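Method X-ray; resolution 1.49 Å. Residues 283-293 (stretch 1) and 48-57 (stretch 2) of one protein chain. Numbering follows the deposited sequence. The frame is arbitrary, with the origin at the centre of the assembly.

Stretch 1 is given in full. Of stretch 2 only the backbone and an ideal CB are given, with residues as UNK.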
ATOM      1  N   LYS A 283      14.732 -21.077  -8.352  1.00 40.75           N
ATOM      2  CA  LYS A 283      14.388 -21.813  -7.133  1.00 46.92           C
ATOM      3  C   LYS A 283      14.006 -20.912  -5.957  1.00 43.02           C
ATOM      4  O   LYS A 283      13.714 -21.429  -4.869  1.00 46.81           O
ATOM      5  CB  LYS A 283      15.505 -22.757  -6.648  1.00 55.56           C
ATOM      6  CG  LYS A 283      15.949 -23.819  -7.645  1.00 62.05           C
ATOM      7  CD  LYS A 283      17.340 -24.367  -7.298  1.00 65.10           C
ATOM      8  CE  LYS A 283      17.289 -25.801  -6.775  1.00 66.67           C
ATOM      9  NZ  LYS A 283      18.494 -26.152  -5.953  1.00 66.84           N
ATOM     10  N   HIS A 284      14.043 -19.591  -6.117  1.00 37.68           N
ATOM     11  CA  HIS A 284      13.543 -18.665  -5.105  1.00 34.34           C
ATOM     12  C   HIS A 284      12.337 -17.945  -5.690  1.00 30.68           C
ATOM     13  O   HIS A 284      12.331 -16.712  -5.806  1.00 27.77           O
ATOM     14  CB  HIS A 284      14.609 -17.643  -4.717  1.00 39.58           C
ATOM     15  CG  HIS A 284      15.646 -18.185  -3.787  1.00 49.28           C
ATOM     16  ND1 HIS A 284      16.275 -19.393  -3.995  1.00 53.14           N
ATOM     17  CD2 HIS A 284      16.157 -17.687  -2.635  1.00 51.05           C
ATOM     18  CE1 HIS A 284      17.130 -19.616  -3.013  1.00 55.32           C
ATOM     19  NE2 HIS A 284      17.077 -18.596  -2.175  1.00 54.01           N
ATOM     20  N   ILE A 285      11.318 -18.723  -6.079  1.00 27.57           N
ATOM     21  CA  ILE A 285      10.155 -18.164  -6.761  1.00 29.11           C
ATOM     22  C   ILE A 285       9.369 -17.228  -5.861  1.00 25.69           C
ATOM     23  O   ILE A 285       8.580 -16.416  -6.358  1.00 24.21           O
ATOM     24  CB  ILE A 285       9.283 -19.295  -7.348  1.00 33.89           C
ATOM     25  CG1 ILE A 285       8.302 -18.735  -8.390  1.00 35.22           C
ATOM     26  CG2 ILE A 285       8.519 -20.024  -6.244  1.00 36.62           C
ATOM     27  CD1 ILE A 285       8.964 -18.215  -9.665  1.00 36.37           C
ATOM     28  N   GLU A 286       9.562 -17.298  -4.540  1.00 25.94           N
ATOM     29  CA  GLU A 286       8.884 -16.335  -3.679  1.00 25.30           C
ATOM     30  C   GLU A 286       9.209 -14.904  -4.095  1.00 24.31           C
ATOM     31  O   GLU A 286       8.365 -14.009  -3.953  1.00 22.94           O
ATOM     32  CB  GLU A 286       9.237 -16.585  -2.206  1.00 26.82           C
ATOM     33  CG  GLU A 286      10.691 -16.317  -1.825  1.00 32.01           C
ATOM     34  CD  GLU A 286      11.606 -17.517  -2.055  1.00 38.72           C
ATOM     35  OE1 GLU A 286      11.160 -18.517  -2.662  1.00 41.22           O
ATOM     36  OE2 GLU A 286      12.772 -17.457  -1.615  1.00 42.06           O
ATOM     37  N   ASN A 287      10.410 -14.674  -4.649  1.00 23.92           N
ATOM     38  CA  ASN A 287      10.822 -13.320  -5.011  1.00 22.02           C
ATOM     39  C   ASN A 287      10.057 -12.768  -6.205  1.00 20.36           C
ATOM     40  O   ASN A 287      10.161 -11.574  -6.486  1.00 20.90           O
ATOM     41  CB  ASN A 287      12.327 -13.284  -5.274  1.00 23.72           C
ATOM     42  CG  ASN A 287      13.139 -13.352  -3.990  1.00 29.16           C
ATOM     43  OD1 ASN A 287      12.748 -12.787  -2.971  1.00 31.09           O
ATOM     44  ND2 ASN A 287      14.261 -14.048  -4.030  1.00 32.59           N
ATOM     45  N   LYS A 288       9.274 -13.594  -6.895  1.00 19.36           N
ATOM     46  CA  LYS A 288       8.396 -13.064  -7.935  1.00 18.24           C
ATOM     47  C   LYS A 288       7.293 -12.183  -7.360  1.00 18.12           C
ATOM     48  O   LYS A 288       6.684 -11.417  -8.114  1.00 18.40           O
ATOM     49  CB  LYS A 288       7.820 -14.226  -8.734  1.00 19.63           C
ATOM     50  CG  LYS A 288       6.967 -13.861  -9.915  1.00 20.25           C
ATOM     51  CD  LYS A 288       6.642 -15.134 -10.721  1.00 22.29           C
ATOM     52  CE  LYS A 288       5.559 -14.881 -11.753  1.00 23.05           C
ATOM     53  NZ  LYS A 288       5.271 -16.141 -12.527  1.00 24.30           N
ATOM     54  N   TYR A 289       7.042 -12.251  -6.043  1.00 18.15           N
ATOM     55  CA  TYR A 289       5.923 -11.555  -5.418  1.00 18.45           C
ATOM     56  C   TYR A 289       6.341 -10.698  -4.231  1.00 18.85           C
ATOM     57  O   TYR A 289       5.491 -10.353  -3.402  1.00 20.90           O
ATOM     58  CB  TYR A 289       4.844 -12.563  -4.993  1.00 18.31           C
ATOM     59  CG  TYR A 289       4.321 -13.346  -6.170  1.00 19.01           C
ATOM     60  CD1 TYR A 289       3.314 -12.831  -6.966  1.00 19.40           C
ATOM     61  CD2 TYR A 289       4.868 -14.584  -6.520  1.00 20.52           C
ATOM     62  CE1 TYR A 289       2.827 -13.531  -8.054  1.00 20.95           C
ATOM     63  CE2 TYR A 289       4.394 -15.290  -7.626  1.00 22.85           C
ATOM     64  CZ  TYR A 289       3.376 -14.754  -8.388  1.00 23.14           C
ATOM     65  OH  TYR A 289       2.907 -15.438  -9.482  1.00 24.26           O
ATOM     66  N   LEU A 290       7.612 -10.305  -4.142  1.00 17.37           N
ATOM     67  CA  LEU A 290       8.105  -9.528  -3.010  1.00 17.15           C
ATOM     68  C   LEU A 290       8.647  -8.186  -3.492  1.00 17.61           C
ATOM     69  O   LEU A 290       9.713  -8.125  -4.118  1.00 19.07           O
ATOM     70  CB  LEU A 290       9.174 -10.305  -2.239  1.00 18.09           C
ATOM     71  CG  LEU A 290       8.664 -11.547  -1.506  1.00 20.59           C
ATOM     72  CD1 LEU A 290       9.812 -12.363  -0.963  1.00 21.23           C
ATOM     73  CD2 LEU A 290       7.706 -11.138  -0.380  1.00 21.97           C
ATOM     74  N   THR A 291       7.937  -7.111  -3.147  1.00 16.81           N
ATOM     75  CA  THR A 291       8.352  -5.754  -3.468  1.00 16.54           C
ATOM     76  C   THR A 291       8.912  -5.070  -2.220  1.00 16.05           C
ATOM     77  O   THR A 291       8.882  -5.610  -1.112  1.00 16.23           O
ATOM     78  CB  THR A 291       7.162  -4.950  -3.993  1.00 16.82           C
ATOM     79  OG1 THR A 291       6.226  -4.755  -2.915  1.00 16.47           O
ATOM     80  CG2 THR A 291       6.462  -5.660  -5.138  1.00 17.78           C
ATOM     81  N   ASP A 292       9.407  -3.843  -2.411  1.00 15.99           N
ATOM     82  CA  ASP A 292       9.946  -3.026  -1.322  1.00 15.99           C
ATOM     83  C   ASP A 292       8.888  -2.116  -0.724  1.00 17.08           C
ATOM     84  O   ASP A 292       8.017  -1.611  -1.431  1.00 16.77           O
ATOM     85  CB  ASP A 292      11.087  -2.164  -1.868  1.00 16.38           C
ATOM     86  CG  ASP A 292      12.205  -2.998  -2.442  1.00 18.37           C
ATOM     87  OD1 ASP A 292      12.121  -3.363  -3.646  1.00 18.63           O
ATOM     88  OD2 ASP A 292      13.153  -3.321  -1.677  1.00 20.24           O
ATOM     89  N   TYR A 293       8.971  -1.905   0.588  1.00 17.39           N
ATOM     90  CA  TYR A 293       8.154  -0.889   1.233  1.00 17.09           C
ATOM     91  C   TYR A 293       8.966  -0.176   2.311  1.00 16.95           C
ATOM     92  O   TYR A 293       9.931  -0.711   2.862  1.00 17.64           O
ATOM     93  CB  TYR A 293       6.862  -1.459   1.863  1.00 16.55           C
ATOM     94  CG  TYR A 293       7.061  -1.994   3.274  1.00 17.23           C
ATOM     95  CD1 TYR A 293       6.900  -1.161   4.376  1.00 18.53           C
ATOM     96  CD2 TYR A 293       7.442  -3.319   3.506  1.00 16.53           C
ATOM     97  CE1 TYR A 293       7.113  -1.622   5.652  1.00 19.66           C
ATOM     98  CE2 TYR A 293       7.657  -3.788   4.790  1.00 17.94           C
ATOM     99  CZ  TYR A 293       7.483  -2.937   5.860  1.00 19.28           C
ATOM    100  OH  TYR A 293       7.683  -3.366   7.150  1.00 19.92           O
ATOM    101  N   UNK A  48       4.999  -0.715 -10.026  1.00 13.93           N
ATOM    102  CA  UNK A  48       5.965  -1.705 -10.480  1.00 15.38           C
ATOM    103  C   UNK A  48       7.335  -1.579  -9.829  1.00 16.35           C
ATOM    104  O   UNK A  48       8.304  -2.135 -10.350  1.00 17.42           O
ATOM    105  CB  UNK A  48       6.120  -1.603 -11.999  1.00 15.38           C
ATOM    106  N   UNK A  49       7.464  -0.910  -8.689  1.00 15.36           N
ATOM    107  CA  UNK A  49       8.778  -0.724  -8.085  1.00 16.46           C
ATOM    108  C   UNK A  49       9.221  -1.933  -7.258  1.00 16.40           C
ATOM    109  O   UNK A  49       8.584  -2.307  -6.271  1.00 16.95           O
ATOM    110  CB  UNK A  49       8.770   0.527  -7.205  1.00 16.46           C
ATOM    111  N   UNK A  50      10.372  -2.490  -7.610  1.00 16.25           N
ATOM    112  CA  UNK A  50      10.912  -3.607  -6.851  1.00 16.38           C
ATOM    113  C   UNK A  50      12.378  -3.775  -7.226  1.00 16.22           C
ATOM    114  O   UNK A  50      12.726  -3.806  -8.414  1.00 16.61           O
ATOM    115  CB  UNK A  50      10.123  -4.892  -7.113  1.00 16.38           C
ATOM    116  N   UNK A  51      13.226  -3.902  -6.215  1.00 17.27           N
ATOM    117  CA  UNK A  51      14.661  -3.927  -6.425  1.00 19.27           C
ATOM    118  C   UNK A  51      15.040  -5.115  -7.288  1.00 20.19           C
ATOM    119  O   UNK A  51      14.844  -6.256  -6.868  1.00 21.45           O
ATOM    120  CB  UNK A  51      15.405  -3.974  -5.089  1.00 19.27           C
ATOM    121  N   UNK A  52      15.598  -4.902  -8.481  1.00 21.41           N
ATOM    122  CA  UNK A  52      16.007  -6.055  -9.300  1.00 22.91           C
ATOM    123  C   UNK A  52      17.108  -6.899  -8.677  1.00 23.99           C
ATOM    124  O   UNK A  52      17.289  -8.059  -9.077  1.00 24.31           O
ATOM    125  CB  UNK A  52      16.476  -5.568 -10.673  1.00 22.91           C
ATOM    126  N   UNK A  53      17.839  -6.363  -7.697  1.00 25.57           N
ATOM    127  CA  UNK A  53      18.902  -7.116  -7.049  1.00 30.56           C
ATOM    128  C   UNK A  53      18.388  -8.355  -6.328  1.00 27.71           C
ATOM    129  O   UNK A  53      19.175  -9.271  -6.065  1.00 28.68           O
ATOM    130  CB  UNK A  53      19.646  -6.217  -6.060  1.00 30.56           C
ATOM    131  N   UNK A  54      17.093  -8.419  -6.006  1.00 26.51           N
ATOM    132  CA  UNK A  54      16.543  -9.603  -5.360  1.00 27.05           C
ATOM    133  C   UNK A  54      16.214 -10.715  -6.347  1.00 26.65           C
ATOM    134  O   UNK A  54      15.901 -11.833  -5.924  1.00 26.51           O
ATOM    135  CB  UNK A  54      15.285  -9.227  -4.574  1.00 27.05           C
ATOM    136  N   UNK A  55      16.221 -10.429  -7.642  1.00 25.53           N
ATOM    137  CA  UNK A  55      15.981 -11.455  -8.650  1.00 24.32           C
ATOM    138  C   UNK A  55      17.291 -12.188  -8.897  1.00 23.77           C
ATOM    139  O   UNK A  55      18.257 -11.600  -9.397  1.00 24.16           O
ATOM    140  CB  UNK A  55      15.432 -10.852  -9.944  1.00 24.32           C
ATOM    141  N   UNK A  56      17.311 -13.486  -8.565  1.00 24.40           N
ATOM    142  CA  UNK A  56      18.562 -14.221  -8.398  1.00 27.19           C
ATOM    143  C   UNK A  56      19.456 -14.144  -9.632  1.00 27.20           C
ATOM    144  O   UNK A  56      20.676 -13.962  -9.518  1.00 28.43           O
ATOM    145  CB  UNK A  56      18.264 -15.686  -8.071  1.00 27.19           C
ATOM    146  N   UNK A  57      18.890 -14.346 -10.817  1.00 26.58           N
ATOM    147  CA  UNK A  57      19.714 -14.512 -12.007  1.00 30.10           C
ATOM    148  C   UNK A  57      19.952 -13.215 -12.762  1.00 29.17           C
ATOM    149  O   UNK A  57      20.418 -13.258 -13.907  1.00 31.23           O
ATOM    150  CB  UNK A  57      19.064 -15.531 -12.945  1.00 30.10           C
TER

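Position 48 has phi/psi of 62/19, a left-handed conformation that glycine or asparagine adopts most readily, and its CA-to-CB bond points away from stretch 1, which sets no further limit. The residue is Ser48.

At position 49 the bond runs sideways, with nothing of stretch 1 within 5.5 Å of the ideal CB. A side chain of some length could still reach the CB of Asp292, so leucine, methionine or a longer polar residue would suit. Leu49 brings CD2 to 4.2 Å from Asp292 CB.

Position 50 is extended (-164/132), and its ideal CB lies 4.1 Å from Thr291 CA and 4.4 Å from Leu290 O. The short gap favours a small residue, and the carbonyl favours a donor: serine, threonine or cysteine, with alanine tolerable. In Ser50, OG lies 3.1 Å from Leu290 O, where it can make a weak hydrogen bond, although its one proton has another acceptor within reach.

At position 51 the backbone already answers the carboxylate of Asp292, N donating to Asp292 OD1 at 2.8 Å. The ideal CB is 3.6 Å from Asp292 OD1; the next residues turn into a 3-10 segment, so aspartate, serine, threonine or asparagine would fit as a residue able to accept from the turn. Asp51 does so: its OD1 accepts from the backbone N of position 53 at 2.9 Å, while water 1 donates to both Asp51 OD2 and Asp292 OD2, 2.9 Å from each.

Position 52, at -64/-18 and pointing away, would suit proline among many others, and is Pro52. Position 53 is out of reach of stretch 1; it is Asp53.

Position 54 points toward stretch 1, its ideal CB 4.7 Å from Asn287 OD1. Farther off lie the carboxylate of Asp292 and the carbonyl of Leu290, an acceptor-rich site that calls for a long cationic donor, arginine or lysine. Arg54 makes its contacts through NH1, NH2 and NE: NH1 donates to Asp292 OD2 at 2.9 Å and NH2 to Asp292 OD1 at 2.9 Å, a two-pronged salt bridge, while NH2 also donates to Leu290 O at 3.0 Å. Its NE donates to water 2, which in turn donates to Asn287 O and Leu290 O.

Position 55 points sideways, leaving the choice wide; it is Val55.

Position 56 faces His284, its ideal CB 5.3 Å from His284 CB. A small or polar side chain would suit. Ser56 OG lies 4.0 Å from His284 CB and 2.5 Å from the oxygen of water 3, which accepts from Asn287 ND2.

Position 57, out of reach, is Asn57.

Stretch 2, residues 48-57: SLSDPDRVSN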
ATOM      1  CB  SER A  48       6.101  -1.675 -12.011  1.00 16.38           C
ATOM      2  OG  SER A  48       4.918  -2.127 -12.633  1.00 16.41           O
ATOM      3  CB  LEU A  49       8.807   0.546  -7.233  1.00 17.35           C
ATOM      4  CG  LEU A  49      10.202   0.816  -6.651  1.00 20.42           C
ATOM      5  CD1 LEU A  49      10.531   2.286  -6.735  1.00 20.59           C
ATOM      6  CD2 LEU A  49      10.326   0.313  -5.219  1.00 22.29           C
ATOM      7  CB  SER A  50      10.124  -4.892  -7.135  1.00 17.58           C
ATOM      8  OG  SER A  50      10.463  -5.914  -6.202  1.00 19.25           O
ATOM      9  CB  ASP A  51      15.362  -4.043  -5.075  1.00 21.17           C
ATOM     10  CG  ASP A  51      16.861  -3.844  -5.165  1.00 25.83           C
ATOM     11  OD1 ASP A  51      17.431  -3.846  -6.278  1.00 27.11           O
ATOM     12  OD2 ASP A  51      17.484  -3.684  -4.095  1.00 29.01           O
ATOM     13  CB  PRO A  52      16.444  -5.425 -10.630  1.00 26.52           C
ATOM     14  CG  PRO A  52      16.620  -3.971 -10.370  1.00 30.38           C
ATOM     15  CD  PRO A  52      15.844  -3.607  -9.144  1.00 23.95           C
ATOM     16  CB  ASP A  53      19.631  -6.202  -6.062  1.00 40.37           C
ATOM     17  CG  ASP A  53      20.867  -6.846  -5.475  1.00 53.45           C
ATOM     18  OD1 ASP A  53      21.364  -7.838  -6.057  1.00 59.08           O
ATOM     19  OD2 ASP A  53      21.338  -6.359  -4.425  1.00 58.74           O
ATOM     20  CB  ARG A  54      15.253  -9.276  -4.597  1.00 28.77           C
ATOM     21  CG  ARG A  54      15.453  -8.771  -3.210  1.00 33.67           C
ATOM     22  CD  ARG A  54      14.153  -8.865  -2.407  1.00 28.17           C
ATOM     23  NE  ARG A  54      13.065  -8.130  -3.027  1.00 23.21           N
ATOM     24  CZ  ARG A  54      12.958  -6.807  -2.998  1.00 21.14           C
ATOM     25  NH1 ARG A  54      13.884  -6.071  -2.384  1.00 21.49           N
ATOM     26  NH2 ARG A  54      11.930  -6.218  -3.577  1.00 19.06           N
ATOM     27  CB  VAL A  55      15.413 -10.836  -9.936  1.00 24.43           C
ATOM     28  CG1 VAL A  55      15.050 -11.922 -10.916  1.00 24.53           C
ATOM     29  CG2 VAL A  55      14.200  -9.981  -9.580  1.00 23.98           C
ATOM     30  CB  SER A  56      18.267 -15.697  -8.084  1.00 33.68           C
ATOM     31  OG  SER A  56      17.431 -15.835  -6.953  1.00 41.10           O
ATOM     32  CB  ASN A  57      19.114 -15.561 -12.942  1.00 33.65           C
ATOM     33  CG  ASN A  57      19.229 -16.957 -12.390  1.00 38.38           C
ATOM     34  OD1 ASN A  57      20.098 -17.247 -11.569  1.00 35.98           O
ATOM     35  ND2 ASN A  57      18.363 -17.839 -12.855  1.00 43.54           N
TER
HETATM   36  O   HOH W   1      15.978  -2.575  -1.822  1.00 34.59           O
HETATM   37  O   HOH W   2      11.551  -9.463  -5.529  1.00 21.65           O
HETATM   38  O   HOH W   3      15.051 -14.963  -6.935  1.00 28.40           O
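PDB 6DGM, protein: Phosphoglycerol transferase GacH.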